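Local structure of type-iv like pilin ttha1219 (Thermus thermophilus, 5G23) at the interface of chains A and B. The protein is a type IV pilin-like structural protein that probably serves the pilus machinery of natural competence and DNA uptake, and resembles type II secretion pseudopilins. Numbering follows the deposited sequence. Chains: chain A/B, Type-iv like pilin ttha1219.

The interface of chains A and B. Residues chain A 51, 54-55, 58; chain B 54-55, 59, 118.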
loop_
_atom_site.group_PDB
_atom_site.type_symbol
_atom_site.label_atom_id
_atom_site.label_comp_id
_atom_site.label_asym_id
_atom_site.label_seq_id
_atom_site.Cartn_x
_atom_site.Cartn_y
_atom_site.Cartn_z
ATOM N N LEU A 51 6.055 2.391 2.154
ATOM C CA LEU A 51 4.841 1.592 2.230
ATOM C C LEU A 51 3.629 2.529 2.339
ATOM O O LEU A 51 2.610 2.336 1.681
ATOM C CB LEU A 51 4.844 0.657 3.465
ATOM C CG LEU A 51 5.759 -0.573 3.323
ATOM C CD1 LEU A 51 5.907 -1.219 4.682
ATOM C CD2 LEU A 51 5.083 -1.547 2.377
ATOM N N THR A 54 2.781 4.191 -0.871
ATOM C CA THR A 54 2.153 3.278 -1.814
ATOM C C THR A 54 0.690 3.163 -1.480
ATOM O O THR A 54 -0.150 3.129 -2.361
ATOM C CB THR A 54 2.832 1.911 -1.794
ATOM O OG1 THR A 54 4.206 2.083 -2.185
ATOM C CG2 THR A 54 2.155 0.869 -2.755
ATOM N N VAL A 55 0.373 3.062 -0.196
ATOM C CA VAL A 55 -1.040 2.894 0.209
ATOM C C VAL A 55 -1.818 4.132 -0.240
ATOM O O VAL A 55 -2.882 4.038 -0.798
ATOM C CB VAL A 55 -1.138 2.661 1.724
ATOM C CG1 VAL A 55 -2.593 2.744 2.196
ATOM C CG2 VAL A 55 -0.573 1.302 2.068
ATOM N N ARG A 58 -2.161 4.583 -4.232
ATOM C CA ARG A 58 -3.059 3.679 -4.897
ATOM C C ARG A 58 -4.499 4.133 -4.619
ATOM O O ARG A 58 -5.359 4.058 -5.455
ATOM C CB ARG A 58 -2.720 2.208 -4.573
ATOM C CG ARG A 58 -1.439 1.904 -5.346
ATOM C CD ARG A 58 -0.875 0.534 -5.283
ATOM N NE ARG A 58 0.398 0.488 -6.033
ATOM C CZ ARG A 58 1.253 -0.540 -5.970
ATOM N NH1 ARG A 58 0.981 -1.660 -5.261
ATOM N NH2 ARG A 58 2.402 -0.462 -6.655
ATOM N N THR B 54 -1.843 -4.386 3.304
ATOM C CA THR B 54 -2.748 -3.535 2.488
ATOM C C THR B 54 -2.176 -3.398 1.092
ATOM O O THR B 54 -2.922 -3.533 0.137
ATOM C CB THR B 54 -2.903 -2.161 3.120
ATOM O OG1 THR B 54 -3.451 -2.338 4.441
ATOM C CG2 THR B 54 -3.756 -1.207 2.294
ATOM N N VAL B 55 -0.826 -3.258 0.966
ATOM C CA VAL B 55 -0.240 -3.115 -0.374
ATOM C C VAL B 55 -0.453 -4.386 -1.164
ATOM O O VAL B 55 -0.842 -4.358 -2.301
ATOM C CB VAL B 55 1.251 -2.736 -0.282
ATOM C CG1 VAL B 55 1.964 -2.786 -1.636
ATOM C CG2 VAL B 55 1.410 -1.306 0.309
ATOM N N GLU B 59 -3.071 -5.323 -4.597
ATOM C CA GLU B 59 -2.498 -5.730 -5.825
ATOM C C GLU B 59 -3.001 -7.137 -6.247
ATOM O O GLU B 59 -3.263 -7.384 -7.416
ATOM C CB GLU B 59 -0.985 -5.674 -5.634
ATOM C CG GLU B 59 -0.114 -6.037 -6.799
ATOM C CD GLU B 59 0.125 -4.878 -7.706
ATOM O OE1 GLU B 59 -0.301 -3.753 -7.358
ATOM O OE2 GLU B 59 0.611 -5.150 -8.809
ATOM N N TRP B 118 9.297 -6.699 -4.449
ATOM C CA TRP B 118 8.260 -6.625 -5.420
ATOM C C TRP B 118 8.777 -6.273 -6.783
ATOM O O TRP B 118 9.754 -5.461 -6.916
ATOM C CB TRP B 118 7.271 -5.517 -4.996
ATOM C CG TRP B 118 6.190 -5.219 -6.012
ATOM C CD1 TRP B 118 5.205 -6.072 -6.494
ATOM C CD2 TRP B 118 5.986 -3.977 -6.691
ATOM N NE1 TRP B 118 4.384 -5.417 -7.377
ATOM C CE2 TRP B 118 4.843 -4.137 -7.527
ATOM C CE3 TRP B 118 6.614 -2.724 -6.620
ATOM C CZ2 TRP B 118 4.375 -3.122 -8.357
ATOM C CZ3 TRP B 118 6.108 -1.663 -7.458
ATOM C CH2 TRP B 118 5.012 -1.896 -8.304
#
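Helix 44-61 of chain A packs against the same helix of chain B across a two-fold axis, so every contact described here recurs with A and B swapped. In type IV pilins and pseudopilins a long N-terminal helix is the hallmark, and this segment is probably its C-terminal part; the pairing may belong to the crystal rather than to the pilus. At the centre the packing is aliphatic. A:Val55 and B:Val55 approach obliquely and touch through their CG2 methyls at 3.7 Å; in both valines CG1 lies anti to the backbone N (chi1 169° and 171°), which leaves CG2 beside that N and turned to the partner. The methyl CG2 of A:Thr54 comes in at about a right angle to B:Val55 and touches both branches, 3.8 Å from CG1 and from CG2.

Beyond the methyl groups the contact turns polar. A:Arg58, extended from CG to NE, reaches over to chain B, where its terminal NH1 forms a salt bridge of 3.2 Å with the carboxylate OE1 of B:Glu59. The guanidinium and carboxylate planes are tilted by 38°, so the two groups do not meet as a flat, paired fork. Within chain A, the CG2 methyl of A:Thr54 sits 3.5 Å above the guanidinium plane, over its centre, and backs one face. The other terminal nitrogen meets the indole of B:Trp118 tip to tip rather than by stacking, with A:Arg58 NH2 3.4 Å from the six-membered-ring carbon CH2 of B:Trp118.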